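Local coordinates for protein alpha-Amylase (Thermotoga maritima, PDB 2B5D) that is a family 57 glycosyl hydrolase that joins a domain built on a largely parallel beta sheet to a helical C-terminal region, at residues P150-Y155 with E425-M430; E157-Q162 with Q190-Y195; N416-R421 with L483-F488. All blocks are in the same frame, centred on the assembly; numbering follows the deposited sequence.

Interaction 1: residues P150-Y155 with E425-M430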
loop_
_atom_site.group_PDB
_atom_site.type_symbol
_atom_site.label_atom_id
_atom_site.label_comp_id
_atom_site.label_asym_id
_atom_site.label_seq_id
_atom_site.Cartn_x
_atom_site.Cartn_y
_atom_site.Cartn_z
ATOM N N PRO A 150 -15.184 27.611 7.824
ATOM C CA PRO A 150 -16.077 27.074 8.869
ATOM C C PRO A 150 -15.488 25.931 9.694
ATOM O O PRO A 150 -15.967 25.646 10.810
ATOM C CB PRO A 150 -17.312 26.566 8.072
ATOM C CG PRO A 150 -17.247 27.244 6.802
ATOM C CD PRO A 150 -15.797 27.504 6.485
ATOM N N LEU A 151 -14.497 25.233 9.160
ATOM C CA LEU A 151 -13.837 24.253 9.986
ATOM C C LEU A 151 -13.072 24.907 11.164
ATOM O O LEU A 151 -12.989 24.339 12.241
ATOM C CB LEU A 151 -12.895 23.389 9.130
ATOM C CG LEU A 151 -12.267 22.186 9.858
ATOM C CD1 LEU A 151 -13.329 21.231 10.481
ATOM C CD2 LEU A 151 -11.272 21.467 8.909
ATOM N N TYR A 152 -12.556 26.107 10.944
ATOM C CA TYR A 152 -11.737 26.848 11.913
ATOM C C TYR A 152 -12.441 27.991 12.690
ATOM O O TYR A 152 -11.770 28.854 13.281
ATOM C CB TYR A 152 -10.551 27.432 11.164
ATOM C CG TYR A 152 -9.767 26.312 10.543
ATOM C CD1 TYR A 152 -9.012 25.444 11.364
ATOM C CD2 TYR A 152 -9.812 26.066 9.141
ATOM C CE1 TYR A 152 -8.319 24.400 10.837
ATOM C CE2 TYR A 152 -9.095 24.979 8.589
ATOM C CZ TYR A 152 -8.356 24.160 9.450
ATOM O OH TYR A 152 -7.617 23.100 8.968
ATOM N N GLN A 153 -13.773 27.988 12.704
ATOM C CA GLN A 153 -14.511 29.138 13.242
ATOM C C GLN A 153 -14.261 29.382 14.749
ATOM O O GLN A 153 -14.497 30.481 15.256
ATOM C CB GLN A 153 -15.994 29.030 12.968
ATOM C CG GLN A 153 -16.699 27.900 13.622
ATOM C CD GLN A 153 -18.110 27.752 13.065
ATOM O OE1 GLN A 153 -19.078 28.187 13.679
ATOM N NE2 GLN A 153 -18.219 27.179 11.877
ATOM N N MET A 154 -13.795 28.341 15.432
ATOM C CA MET A 154 -13.475 28.464 16.825
ATOM C C MET A 154 -12.086 29.055 17.071
ATOM O O MET A 154 -11.701 29.231 18.197
ATOM C CB MET A 154 -13.660 27.135 17.553
ATOM C CG MET A 154 -13.635 27.344 19.035
ATOM S SD MET A 154 -14.472 26.011 19.852
ATOM C CE MET A 154 -14.212 26.531 21.566
ATOM N N TYR A 155 -11.382 29.415 16.003
ATOM C CA TYR A 155 -10.034 29.921 16.032
ATOM C C TYR A 155 -10.042 31.150 15.165
ATOM O O TYR A 155 -9.437 31.154 14.097
ATOM C CB TYR A 155 -9.042 28.841 15.499
ATOM C CG TYR A 155 -9.213 27.490 16.202
ATOM C CD1 TYR A 155 -8.544 27.212 17.396
ATOM C CD2 TYR A 155 -10.060 26.497 15.670
ATOM C CE1 TYR A 155 -8.708 25.971 18.068
ATOM C CE2 TYR A 155 -10.251 25.259 16.329
ATOM C CZ TYR A 155 -9.555 24.982 17.515
ATOM O OH TYR A 155 -9.741 23.756 18.170
ATOM N N GLU A 425 -3.410 22.143 18.278
ATOM C CA GLU A 425 -2.191 22.562 18.986
ATOM C C GLU A 425 -1.355 23.551 18.186
ATOM O O GLU A 425 -0.811 24.514 18.739
ATOM C CB GLU A 425 -1.323 21.359 19.353
ATOM C CG GLU A 425 -1.833 20.545 20.487
ATOM C CD GLU A 425 -1.945 21.350 21.762
ATOM O OE1 GLU A 425 -1.084 22.271 21.985
ATOM O OE2 GLU A 425 -2.911 21.061 22.528
ATOM N N MET A 426 -1.231 23.332 16.886
ATOM C CA MET A 426 -0.448 24.314 16.096
ATOM C C MET A 426 -1.013 25.749 16.118
ATOM O O MET A 426 -0.248 26.701 16.099
ATOM C CB MET A 426 -0.238 23.875 14.646
ATOM C CG MET A 426 0.492 22.538 14.475
ATOM S SD MET A 426 0.064 21.723 12.915
ATOM C CE MET A 426 0.662 22.920 11.677
ATOM N N ILE A 427 -2.345 25.886 16.136
ATOM C CA ILE A 427 -3.001 27.210 16.050
ATOM C C ILE A 427 -2.822 27.865 17.396
ATOM O O ILE A 427 -2.396 29.013 17.442
ATOM C CB ILE A 427 -4.557 27.133 15.682
ATOM C CG1 ILE A 427 -4.781 26.532 14.285
ATOM C CG2 ILE A 427 -5.246 28.519 15.739
ATOM C CD1 ILE A 427 -6.142 25.962 14.092
ATOM N N GLU A 428 -3.163 27.110 18.461
ATOM C CA GLU A 428 -3.004 27.510 19.853
ATOM C C GLU A 428 -1.561 27.922 20.152
ATOM O O GLU A 428 -1.339 28.972 20.763
ATOM C CB GLU A 428 -3.475 26.406 20.838
ATOM C CG GLU A 428 -5.008 26.237 20.883
ATOM C CD GLU A 428 -5.571 25.758 22.277
ATOM O OE1 GLU A 428 -6.787 25.988 22.551
ATOM O OE2 GLU A 428 -4.809 25.147 23.089
ATOM N N ARG A 429 -0.585 27.135 19.698
ATOM C CA ARG A 429 0.816 27.479 19.921
ATOM C C ARG A 429 1.216 28.676 19.109
ATOM O O ARG A 429 1.970 29.506 19.574
ATOM C CB ARG A 429 1.775 26.320 19.576
ATOM C CG ARG A 429 2.149 25.455 20.752
ATOM C CD ARG A 429 1.642 24.026 20.589
ATOM N NE ARG A 429 2.498 23.211 19.715
ATOM C CZ ARG A 429 2.988 22.008 20.042
ATOM N NH1 ARG A 429 3.748 21.346 19.175
ATOM N NH2 ARG A 429 2.706 21.452 21.224
ATOM N N MET A 430 0.764 28.737 17.861
ATOM C CA MET A 430 1.127 29.858 16.968
ATOM C C MET A 430 0.708 31.225 17.536
ATOM O O MET A 430 1.389 32.241 17.297
ATOM C CB MET A 430 0.487 29.671 15.595
ATOM C CG MET A 430 0.911 30.712 14.571
ATOM S SD MET A 430 2.642 30.445 14.076
ATOM C CE MET A 430 3.310 32.078 13.866
#
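This is a buried apolar contact in which one branched side chain, I427 of helix 418-436, meets two tyrosines, Y152 and Y155, of the loop between strand 137-142 and helix 156-174. The two branches of I427 divide the work. Its CG2 methyl packs 3.8 Å from Y155 CB and also lies against Y155 CD1, while CD1 sits over one face of the Y155 ring, 4.3 Å from the centroid and 20° off the normal, which defines a CH-pi contact. The extended chi2 (158°) carries CD1 far enough from the helix to meet Y152 as well, whose CD1 is 4.0 Å from I427 CD1 in an oblique approach. Both tyrosines cross the isoleucine at roughly a right angle. The loop carrying them is bent by a type I beta turn from Y152 to Y155, closed by Y155 N to Y152 O at 2.8 Å; Q153, within the turn, donates from NE2 back to P150 O at 2.9 Å, on a lone pair of that carbonyl. V158 and L456 also touch I427. Y155 packs on I427 through its ring and is anchored through its hydroxyl, OH being hydrogen-bonded to L299 N and S298 OG of the second subunit. With Y155 at the N-cap position of helix 156-174, the arrangement is a turn leading into a helix of the family 57 part of the chain, packed against a helix of the C-terminal region.

Interaction 2: residues E157-Q162 with Q190-Y195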
loop_
_atom_site.group_PDB
_atom_site.type_symbol
_atom_site.label_atom_id
_atom_site.label_comp_id
_atom_site.label_asym_id
_atom_site.label_seq_id
_atom_site.Cartn_x
_atom_site.Cartn_y
_atom_site.Cartn_z
ATOM N N GLU A 157 -8.544 33.894 15.234
ATOM C CA GLU A 157 -7.216 34.401 14.840
ATOM C C GLU A 157 -6.744 33.796 13.508
ATOM O O GLU A 157 -6.174 34.503 12.641
ATOM C CB GLU A 157 -6.145 34.127 15.935
ATOM C CG GLU A 157 -6.430 34.678 17.371
ATOM C CD GLU A 157 -7.428 33.825 18.119
ATOM O OE1 GLU A 157 -7.570 34.028 19.325
ATOM O OE2 GLU A 157 -8.110 32.944 17.514
ATOM N N VAL A 158 -6.941 32.484 13.331
ATOM C CA VAL A 158 -6.445 31.849 12.094
ATOM C C VAL A 158 -7.351 32.189 10.907
ATOM O O VAL A 158 -6.899 32.530 9.787
ATOM C CB VAL A 158 -6.080 30.282 12.298
ATOM C CG1 VAL A 158 -7.314 29.398 12.295
ATOM C CG2 VAL A 158 -4.998 29.820 11.257
ATOM N N VAL A 159 -8.635 32.217 11.190
ATOM C CA VAL A 159 -9.610 32.687 10.198
ATOM C C VAL A 159 -9.306 34.071 9.627
ATOM O O VAL A 159 -9.232 34.246 8.398
ATOM C CB VAL A 159 -11.020 32.614 10.747
ATOM C CG1 VAL A 159 -12.045 33.211 9.728
ATOM C CG2 VAL A 159 -11.396 31.154 11.109
ATOM N N ASN A 160 -9.114 35.064 10.518
ATOM C CA ASN A 160 -8.949 36.461 10.112
ATOM C C ASN A 160 -7.572 36.632 9.441
ATOM O O ASN A 160 -7.408 37.398 8.476
ATOM C CB ASN A 160 -9.201 37.364 11.367
ATOM C CG ASN A 160 -9.168 38.896 11.065
ATOM O OD1 ASN A 160 -9.328 39.329 9.937
ATOM N ND2 ASN A 160 -8.919 39.698 12.098
ATOM N N ALA A 161 -6.562 35.912 9.947
ATOM C CA ALA A 161 -5.230 35.865 9.327
ATOM C C ALA A 161 -5.266 35.217 7.963
ATOM O O ALA A 161 -4.649 35.753 6.983
ATOM C CB ALA A 161 -4.260 35.099 10.226
ATOM N N GLN A 162 -5.974 34.082 7.842
ATOM C CA GLN A 162 -6.313 33.610 6.471
ATOM C C GLN A 162 -6.815 34.700 5.554
ATOM O O GLN A 162 -6.307 34.870 4.437
ATOM C CB GLN A 162 -7.304 32.443 6.476
ATOM C CG GLN A 162 -6.666 31.105 6.778
ATOM C CD GLN A 162 -5.997 30.466 5.570
ATOM O OE1 GLN A 162 -6.461 30.629 4.417
ATOM N NE2 GLN A 162 -4.907 29.674 5.831
ATOM N N GLN A 190 -21.804 32.322 10.408
ATOM C CA GLN A 190 -22.349 33.599 10.840
ATOM C C GLN A 190 -21.376 34.411 11.678
ATOM O O GLN A 190 -20.813 33.924 12.660
ATOM C CB GLN A 190 -23.631 33.349 11.620
ATOM C CG GLN A 190 -24.817 33.487 10.786
ATOM C CD GLN A 190 -26.029 33.504 11.632
ATOM O OE1 GLN A 190 -26.884 34.365 11.463
ATOM N NE2 GLN A 190 -26.115 32.571 12.592
ATOM N N GLY A 191 -21.118 35.632 11.252
ATOM C CA GLY A 191 -20.112 36.405 11.951
ATOM C C GLY A 191 -18.923 36.672 11.077
ATOM O O GLY A 191 -18.226 37.672 11.270
ATOM N N LEU A 192 -18.696 35.811 10.082
ATOM C CA LEU A 192 -17.525 35.925 9.196
ATOM C C LEU A 192 -17.553 37.186 8.386
ATOM O O LEU A 192 -16.547 37.624 7.885
ATOM C CB LEU A 192 -17.497 34.726 8.189
ATOM C CG LEU A 192 -16.239 33.987 7.725
ATOM C CD1 LEU A 192 -16.330 33.356 6.335
ATOM C CD2 LEU A 192 -14.948 34.688 7.896
ATOM N N ASP A 193 -18.735 37.715 8.118
ATOM C CA ASP A 193 -18.877 39.021 7.382
ATOM C C ASP A 193 -18.195 40.177 8.158
ATOM O O ASP A 193 -17.560 41.096 7.563
ATOM C CB ASP A 193 -20.356 39.337 7.166
ATOM C CG ASP A 193 -21.195 39.169 8.442
ATOM O OD1 ASP A 193 -22.008 40.024 8.787
ATOM O OD2 ASP A 193 -21.055 38.188 9.138
ATOM N N LEU A 194 -18.296 40.126 9.470
ATOM C CA LEU A 194 -17.542 41.110 10.323
ATOM C C LEU A 194 -16.029 41.247 10.007
ATOM O O LEU A 194 -15.542 42.364 9.737
ATOM C CB LEU A 194 -17.762 40.743 11.762
ATOM C CG LEU A 194 -19.061 41.187 12.430
ATOM C CD1 LEU A 194 -19.959 42.173 11.711
ATOM C CD2 LEU A 194 -19.785 40.072 13.147
ATOM N N TYR A 195 -15.333 40.090 9.900
ATOM C CA TYR A 195 -13.894 40.040 9.591
ATOM C C TYR A 195 -13.633 40.509 8.207
ATOM O O TYR A 195 -12.561 41.048 7.910
ATOM C CB TYR A 195 -13.315 38.623 9.799
ATOM C CG TYR A 195 -13.276 38.216 11.247
ATOM C CD1 TYR A 195 -14.045 37.153 11.707
ATOM C CD2 TYR A 195 -12.494 38.923 12.192
ATOM C CE1 TYR A 195 -14.060 36.809 13.069
ATOM C CE2 TYR A 195 -12.479 38.536 13.565
ATOM C CZ TYR A 195 -13.257 37.516 13.978
ATOM O OH TYR A 195 -13.278 37.157 15.309
#
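Y195 and N160 are the nearest CA pair of segments 190-195 and 157-162, 6.1 Å apart, where helix 192-198 meets helix 156-174. Followed outward from its backbone, the Y195 side chain starts with CB beside the N160 amide group. CG then lies 4.2 Å from N160 CB, and CD2 comes nearest of all, 3.5 Å from N160 CG. One atom further along the same ring side, CE2 is 4.1 Å from N160 CB. The CD2-CE2 side of the ring thus carries the contact, while P156 and I163 of helix 156-174 add their own packing to the tyrosine. The approach is oblique: the amide and ring planes are inclined by 36°. N160 reaches across because its CG stands opposite the backbone N (chi1 -176°), pointing the amide at the tyrosine. About one turn before Y195, L192 CD2 meets V159 CG1 at 3.7 Å, and L192 also leans on I163. All four touching residues are buried. Since the two segments exchange neither hydrogen bonds nor salt bridges, their relative position here rests on van der Waals fit: one methyl pair, and one amide-bearing chain laid against an aromatic ring.

Interaction 3: residues N416-R421 with L483-F488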
loop_
_atom_site.group_PDB
_atom_site.type_symbol
_atom_site.label_atom_id
_atom_site.label_comp_id
_atom_site.label_asym_id
_atom_site.label_seq_id
_atom_site.Cartn_x
_atom_site.Cartn_y
_atom_site.Cartn_z
ATOM N N ASN A 416 -9.235 9.919 11.250
ATOM C CA ASN A 416 -8.484 10.947 10.515
ATOM C C ASN A 416 -8.549 12.235 11.363
ATOM O O ASN A 416 -9.068 13.275 10.932
ATOM C CB ASN A 416 -9.001 11.137 9.066
ATOM C CG ASN A 416 -8.935 9.840 8.217
ATOM O OD1 ASN A 416 -9.630 8.848 8.503
ATOM N ND2 ASN A 416 -8.113 9.861 7.157
ATOM N N ASP A 417 -8.037 12.125 12.591
ATOM C CA ASP A 417 -8.146 13.172 13.611
ATOM C C ASP A 417 -6.877 13.302 14.470
ATOM O O ASP A 417 -6.854 14.019 15.477
ATOM C CB ASP A 417 -9.379 12.936 14.492
ATOM C CG ASP A 417 -9.433 11.531 15.058
ATOM O OD1 ASP A 417 -8.356 10.959 15.362
ATOM O OD2 ASP A 417 -10.562 10.995 15.189
ATOM N N TRP A 418 -5.837 12.577 14.062
ATOM C CA TRP A 418 -4.470 12.885 14.452
ATOM C C TRP A 418 -4.130 14.257 13.819
ATOM O O TRP A 418 -3.462 15.103 14.424
ATOM C CB TRP A 418 -3.511 11.768 13.950
ATOM C CG TRP A 418 -2.032 12.018 14.215
ATOM C CD1 TRP A 418 -1.307 11.568 15.278
ATOM C CD2 TRP A 418 -1.115 12.797 13.406
ATOM N NE1 TRP A 418 -0.001 12.012 15.189
ATOM C CE2 TRP A 418 0.141 12.768 14.052
ATOM C CE3 TRP A 418 -1.243 13.533 12.208
ATOM C CZ2 TRP A 418 1.270 13.436 13.540
ATOM C CZ3 TRP A 418 -0.110 14.206 11.701
ATOM C CH2 TRP A 418 1.123 14.142 12.364
ATOM N N ILE A 419 -4.604 14.450 12.589
ATOM C CA ILE A 419 -4.424 15.695 11.871
ATOM C C ILE A 419 -5.106 16.866 12.601
ATOM O O ILE A 419 -4.532 17.948 12.687
ATOM C CB ILE A 419 -4.909 15.582 10.411
ATOM C CG1 ILE A 419 -3.866 14.826 9.570
ATOM C CG2 ILE A 419 -5.220 16.975 9.803
ATOM C CD1 ILE A 419 -4.274 14.555 8.116
ATOM N N TYR A 420 -6.310 16.620 13.131
ATOM C CA TYR A 420 -7.078 17.640 13.811
ATOM C C TYR A 420 -6.498 18.096 15.139
ATOM O O TYR A 420 -6.343 19.296 15.334
ATOM C CB TYR A 420 -8.537 17.246 13.960
ATOM C CG TYR A 420 -9.275 17.357 12.671
ATOM C CD1 TYR A 420 -10.457 16.636 12.447
ATOM C CD2 TYR A 420 -8.782 18.150 11.649
ATOM C CE1 TYR A 420 -11.154 16.734 11.225
ATOM C CE2 TYR A 420 -9.442 18.244 10.424
ATOM C CZ TYR A 420 -10.629 17.537 10.218
ATOM O OH TYR A 420 -11.281 17.669 8.997
ATOM N N ARG A 421 -6.149 17.171 16.038
ATOM C CA ARG A 421 -5.541 17.607 17.291
ATOM C C ARG A 421 -4.198 18.257 17.048
ATOM O O ARG A 421 -3.802 19.139 17.805
ATOM C CB ARG A 421 -5.479 16.526 18.387
ATOM C CG ARG A 421 -4.790 15.240 17.980
ATOM C CD ARG A 421 -3.931 14.644 19.109
ATOM N NE ARG A 421 -2.947 13.727 18.524
ATOM C CZ ARG A 421 -2.417 12.670 19.136
ATOM N NH1 ARG A 421 -1.534 11.911 18.484
ATOM N NH2 ARG A 421 -2.765 12.360 20.385
ATOM N N LEU A 483 3.293 16.413 6.188
ATOM C CA LEU A 483 4.568 17.044 5.889
ATOM C C LEU A 483 4.659 18.485 6.498
ATOM O O LEU A 483 5.599 18.812 7.209
ATOM C CB LEU A 483 4.784 17.047 4.384
ATOM C CG LEU A 483 6.023 17.733 3.814
ATOM C CD1 LEU A 483 7.269 17.057 4.367
ATOM C CD2 LEU A 483 5.969 17.590 2.336
ATOM N N HIS A 484 3.657 19.325 6.245
ATOM C CA HIS A 484 3.605 20.651 6.853
ATOM C C HIS A 484 3.398 20.639 8.361
ATOM O O HIS A 484 3.967 21.473 9.048
ATOM C CB HIS A 484 2.578 21.512 6.105
ATOM C CG HIS A 484 2.959 21.728 4.681
ATOM N ND1 HIS A 484 2.223 21.230 3.625
ATOM C CD2 HIS A 484 4.052 22.295 4.138
ATOM C CE1 HIS A 484 2.819 21.543 2.482
ATOM N NE2 HIS A 484 3.930 22.199 2.768
ATOM N N ILE A 485 2.637 19.688 8.889
ATOM C CA ILE A 485 2.548 19.609 10.315
ATOM C C ILE A 485 3.946 19.395 10.918
ATOM O O ILE A 485 4.357 20.119 11.832
ATOM C CB ILE A 485 1.575 18.502 10.766
ATOM C CG1 ILE A 485 0.131 18.945 10.531
ATOM C CG2 ILE A 485 1.756 18.192 12.260
ATOM C CD1 ILE A 485 -0.887 17.792 10.596
ATOM N N LYS A 486 4.676 18.409 10.378
ATOM C CA LYS A 486 5.996 18.016 10.844
ATOM C C LYS A 486 6.999 19.159 10.738
ATOM O O LYS A 486 7.757 19.386 11.673
ATOM C CB LYS A 486 6.507 16.790 10.062
ATOM C CG LYS A 486 7.914 16.310 10.511
ATOM C CD LYS A 486 7.847 15.069 11.461
ATOM C CE LYS A 486 9.228 14.310 11.651
ATOM N NZ LYS A 486 10.200 15.036 12.572
ATOM N N ARG A 487 7.011 19.857 9.599
ATOM C CA ARG A 487 7.870 21.004 9.451
ATOM C C ARG A 487 7.582 22.067 10.532
ATOM O O ARG A 487 8.513 22.651 11.124
ATOM C CB ARG A 487 7.730 21.575 8.032
ATOM C CG ARG A 487 8.272 20.644 6.967
ATOM C CD ARG A 487 8.345 21.283 5.588
ATOM N NE ARG A 487 8.999 20.360 4.635
ATOM C CZ ARG A 487 8.781 20.298 3.314
ATOM N NH1 ARG A 487 7.872 21.091 2.722
ATOM N NH2 ARG A 487 9.467 19.422 2.558
ATOM N N PHE A 488 6.293 22.294 10.826
ATOM C CA PHE A 488 5.913 23.262 11.848
ATOM C C PHE A 488 6.431 22.832 13.222
ATOM O O PHE A 488 6.943 23.667 13.988
ATOM C CB PHE A 488 4.381 23.471 11.873
ATOM C CG PHE A 488 3.886 24.365 12.998
ATOM C CD1 PHE A 488 3.479 25.686 12.736
ATOM C CD2 PHE A 488 3.794 23.884 14.291
ATOM C CE1 PHE A 488 3.014 26.513 13.753
ATOM C CE2 PHE A 488 3.331 24.696 15.323
ATOM C CZ PHE A 488 2.937 26.027 15.052
#
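I419 and I485 are the nearest backbone pair, their CA atoms 8.1 Å apart, where the first turn of helix 418-436 passes the middle of helix 473-496. This is helix-to-helix packing in the helical C-terminal region, and I485 supplies the whole of one side. Its CD1 methyl comes 3.8 Å from W418 CZ3, meeting the indole obliquely, and 4.3 Å from I419 CG1. The shorter branch takes the neighbouring ring atom, with I485 CG2 at 4.1 Å from W418 CH2. The indole extends toward I485 because its CG lies trans to the backbone N (chi1 176°), and the two side chains run past one another in opposite directions. I419 CG1 lies at the edge of the same indole, in its plane, so the two adjacent residues of the helix start form one surface for the isoleucine. H422 and M426, further along helix 418-436, also touch I485; H422 meets the W418 ring as well, with planes at about 40°. Of the three touching residues I485 alone is buried, W418 and I419 being partly exposed. The pyrrole side of the indole turns to a different partner: W418 NE1 makes a weak hydrogen bond to S281 O of the third subunit.

How the interactions relate
Interactions 1 and 2 are core contacts, every touching residue buried, whereas interaction 3 is only partly so. Helix 418-436 serves both 1 and 3, giving I427 to the family 57 part of the chain and its first turn to helix 473-496; M426 bridges them by touching I485 and F488. Interaction 2 stays within the family 57 part but meets interaction 1 through V158 and V159, which pack on Y152. Centres lie about 12 Å apart for 1 with 2 and for 1 with 3, against about 22 Å for 2 with 3. The chemistry differs too: mainly aliphatic on aromatic in 1 and 3, each beside another subunit, but amide on ring plus a methyl pair in 2, which no other chain of the assembly touches.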